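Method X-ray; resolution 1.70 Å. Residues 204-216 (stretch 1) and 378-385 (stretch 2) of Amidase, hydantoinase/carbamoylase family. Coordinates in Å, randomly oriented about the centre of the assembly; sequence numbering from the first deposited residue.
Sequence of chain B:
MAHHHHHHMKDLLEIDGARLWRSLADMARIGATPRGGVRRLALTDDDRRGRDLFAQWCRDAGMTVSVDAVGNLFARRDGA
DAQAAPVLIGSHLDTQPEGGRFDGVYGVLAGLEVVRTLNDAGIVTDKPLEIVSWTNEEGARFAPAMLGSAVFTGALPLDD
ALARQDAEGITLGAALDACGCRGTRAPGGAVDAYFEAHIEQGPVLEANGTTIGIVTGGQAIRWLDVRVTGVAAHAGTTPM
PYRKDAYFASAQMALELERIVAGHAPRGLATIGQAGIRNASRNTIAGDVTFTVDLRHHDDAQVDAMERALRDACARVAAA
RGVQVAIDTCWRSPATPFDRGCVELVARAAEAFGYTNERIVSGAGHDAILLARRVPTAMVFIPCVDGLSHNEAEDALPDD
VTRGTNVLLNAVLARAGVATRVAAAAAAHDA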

# COMPACT_ATOMS: atom_id res chain seq x y z
N VAL B 204 -20.75 4.73 19.16
CA VAL B 204 -21.59 3.85 19.98
C VAL B 204 -22.74 4.62 20.63
O VAL B 204 -23.90 4.19 20.57
CB VAL B 204 -20.75 3.15 21.06
CG1 VAL B 204 -21.68 2.38 21.99
CG2 VAL B 204 -19.72 2.26 20.41
N LEU B 205 -22.44 5.72 21.31
CA LEU B 205 -23.52 6.39 22.03
C LEU B 205 -24.55 6.96 21.07
O LEU B 205 -25.76 6.87 21.31
CB LEU B 205 -22.95 7.49 22.93
CG LEU B 205 -21.90 7.01 23.94
CD1 LEU B 205 -21.26 8.23 24.65
CD2 LEU B 205 -22.55 6.07 24.94
N GLU B 206 -24.09 7.55 19.96
CA GLU B 206 -25.02 8.11 18.99
C GLU B 206 -25.88 7.02 18.36
O GLU B 206 -27.09 7.19 18.22
CB GLU B 206 -24.25 8.89 17.92
CG GLU B 206 -25.09 9.91 17.16
CD GLU B 206 -25.65 9.33 15.91
OE1 GLU B 206 -25.07 8.34 15.42
OE2 GLU B 206 -26.68 9.85 15.42
N ALA B 207 -25.27 5.88 18.03
CA ALA B 207 -26.00 4.79 17.41
C ALA B 207 -27.03 4.18 18.35
O ALA B 207 -28.08 3.71 17.90
CB ALA B 207 -25.03 3.71 16.93
N ASN B 208 -26.76 4.17 19.64
CA ASN B 208 -27.67 3.59 20.63
C ASN B 208 -28.64 4.59 21.23
O ASN B 208 -29.48 4.20 22.04
CB ASN B 208 -26.86 2.96 21.77
CG ASN B 208 -26.22 1.66 21.35
OD1 ASN B 208 -26.71 1.01 20.43
ND2 ASN B 208 -25.14 1.27 22.01
N GLY B 209 -28.54 5.87 20.89
CA GLY B 209 -29.35 6.84 21.60
C GLY B 209 -28.97 6.98 23.05
O GLY B 209 -29.81 7.33 23.89
N THR B 210 -27.70 6.74 23.39
CA THR B 210 -27.25 6.85 24.76
C THR B 210 -26.69 8.25 24.98
O THR B 210 -25.80 8.67 24.24
CB THR B 210 -26.16 5.83 25.07
OG1 THR B 210 -26.59 4.53 24.66
CG2 THR B 210 -25.89 5.82 26.54
N THR B 211 -27.21 8.94 25.98
CA THR B 211 -26.75 10.30 26.27
C THR B 211 -25.41 10.32 26.99
O THR B 211 -24.55 11.15 26.69
CB THR B 211 -27.80 11.04 27.09
OG1 THR B 211 -29.00 11.10 26.32
CG2 THR B 211 -27.33 12.47 27.40
N ILE B 212 -25.20 9.42 27.95
CA ILE B 212 -24.05 9.45 28.85
C ILE B 212 -23.22 8.19 28.68
O ILE B 212 -23.69 7.08 28.96
CB ILE B 212 -24.48 9.60 30.32
CG1 ILE B 212 -25.36 10.85 30.51
CG2 ILE B 212 -23.19 9.65 31.25
CD1 ILE B 212 -24.63 12.20 30.17
N GLY B 213 -21.96 8.36 28.27
CA GLY B 213 -21.03 7.25 28.32
C GLY B 213 -20.31 7.27 29.65
O GLY B 213 -19.62 8.24 29.98
N ILE B 214 -20.51 6.23 30.45
CA ILE B 214 -19.82 6.06 31.74
C ILE B 214 -18.48 5.41 31.42
O ILE B 214 -18.40 4.21 31.20
CB ILE B 214 -20.64 5.20 32.71
CG1 ILE B 214 -21.99 5.84 33.00
CG2 ILE B 214 -19.88 5.00 34.04
CD1 ILE B 214 -23.05 4.83 33.45
N VAL B 215 -17.41 6.21 31.35
CA VAL B 215 -16.17 5.70 30.76
C VAL B 215 -15.43 4.86 31.78
O VAL B 215 -15.20 5.30 32.91
CB VAL B 215 -15.29 6.85 30.23
CG1 VAL B 215 -14.16 6.27 29.45
CG2 VAL B 215 -16.09 7.79 29.32
N THR B 216 -15.02 3.65 31.38
CA THR B 216 -14.43 2.73 32.35
C THR B 216 -12.91 2.79 32.40
O THR B 216 -12.33 2.37 33.41
CB THR B 216 -14.90 1.30 32.06
OG1 THR B 216 -14.50 0.89 30.76
CG2 THR B 216 -16.40 1.24 32.10
N ALA B 378 -12.17 9.83 36.47
CA ALA B 378 -13.32 9.32 35.74
C ALA B 378 -13.55 10.23 34.55
O ALA B 378 -13.07 11.37 34.51
CB ALA B 378 -14.61 9.24 36.59
N MET B 379 -14.30 9.71 33.57
CA MET B 379 -14.66 10.54 32.43
C MET B 379 -16.15 10.46 32.14
O MET B 379 -16.82 9.45 32.43
CB MET B 379 -13.91 10.15 31.15
CG MET B 379 -12.41 10.50 31.14
SD MET B 379 -11.69 10.10 29.50
CE MET B 379 -12.38 11.40 28.51
N VAL B 380 -16.67 11.54 31.54
CA VAL B 380 -18.03 11.58 31.02
C VAL B 380 -17.93 11.69 29.51
O VAL B 380 -17.44 12.70 29.01
CB VAL B 380 -18.84 12.78 31.56
CG1 VAL B 380 -20.32 12.65 31.12
CG2 VAL B 380 -18.74 12.90 33.10
N PHE B 381 -18.43 10.67 28.79
CA PHE B 381 -18.57 10.80 27.34
C PHE B 381 -19.98 11.27 26.96
O PHE B 381 -20.97 10.87 27.60
CB PHE B 381 -18.37 9.47 26.61
CG PHE B 381 -16.94 9.12 26.26
CD1 PHE B 381 -15.89 9.99 26.48
CD2 PHE B 381 -16.69 7.88 25.72
CE1 PHE B 381 -14.58 9.62 26.14
CE2 PHE B 381 -15.39 7.49 25.38
CZ PHE B 381 -14.34 8.35 25.58
N ILE B 382 -20.06 12.06 25.90
CA ILE B 382 -21.32 12.39 25.23
C ILE B 382 -21.25 11.91 23.78
O ILE B 382 -20.16 11.75 23.21
CB ILE B 382 -21.65 13.91 25.31
CG1 ILE B 382 -20.59 14.78 24.61
CG2 ILE B 382 -21.85 14.32 26.77
CD1 ILE B 382 -21.08 16.20 24.33
N PRO B 383 -22.39 11.67 23.15
CA PRO B 383 -22.36 11.22 21.75
C PRO B 383 -21.90 12.33 20.82
O PRO B 383 -21.96 13.52 21.13
CB PRO B 383 -23.82 10.83 21.45
CG PRO B 383 -24.61 11.44 22.49
CD PRO B 383 -23.77 11.75 23.67
N CYS B 384 -21.41 11.91 19.65
CA CYS B 384 -21.02 12.85 18.62
C CYS B 384 -21.39 12.28 17.26
O CYS B 384 -21.48 11.06 17.09
CB CYS B 384 -19.52 13.17 18.67
SG CYS B 384 -18.41 11.71 18.56
N VAL B 385 -21.60 13.17 16.30
CA VAL B 385 -22.03 12.77 14.96
C VAL B 385 -20.83 12.67 14.03
O VAL B 385 -19.89 13.45 14.16
CB VAL B 385 -23.08 13.75 14.40
O HOH W 1 -21.38 8.76 19.54
O HOH W 2 -16.18 7.48 34.17

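A helix that turns into a β-strand can pack against a single neighbouring segment twice, first through side chains and then through its backbone. The contact between residues 204-216 and 378-385 of this amidase is a compact example, joining residues that touch across at least 164 positions of sequence and burying 559 Å² in all.

The helix makes the first approach. L205 points toward the second stretch, and its CD1 lies 3.7 Å from F381 CB while its CB lies 3.8 Å from P383 CB, so one leucine touches both the end of the partner strand and the proline just beyond it. The next residue, E206, contributes little through its carboxylate: its N sits 3.6 Å from P383 CB and its CB 3.6 Å from C384 O. A water links the two backbones here, accepting from E206 N at 3.0 Å and from C384 N at 3.2 Å.

The chain then turns away and returns. G209 has positive phi, a conformation that favours glycine, and closes a Schellman motif: T210 N donates to L205 O at 2.8 Å, and G209 N bonds weakly to E206 O at 3.3 Å. The turn brings the chain back to P383, where T210 O is 3.5 Å from CG and T211 O is 3.2 Å from CD. Proline has no amide hydrogen to offer, and T211 O, buried by the contact, finds no hydrogen-bonding partner in the model.

At I212 the chain enters a strand that runs antiparallel to the partner strand, at 150°; the ladder of paired residues begins at G213. I212 CG2 meets V380 CG1 at 4.2 Å, a modest apolar contact. G213 forms the firmest link: its N donates to F381 O at 2.8 Å, and its O accepts from F381 N at 3.0 Å, both nearly straight. The absence of a side chain matters, since an ideal CB on G213 would lie 2.8 Å from F381 CB, a clash; the CA atoms of this pair are just 4.4 Å apart. I214 and V380 follow as a non-hydrogen-bonded pair, with their side chains on the same face of the sheet.

V215 shows how side-chain packing can continue where backbone pairing loosens. Its N reaches M379 O in a weak bond of 3.5 Å, while a water donates to V215 O at 2.7 Å and accepts from M379 N at 3.0 Å, bridging the strands. Yet V215 CG2 lies 3.7 Å from M379 CB and sits over the face of the F381 ring, 3.6 Å from its centroid and 16° off the normal, a CH-π contact.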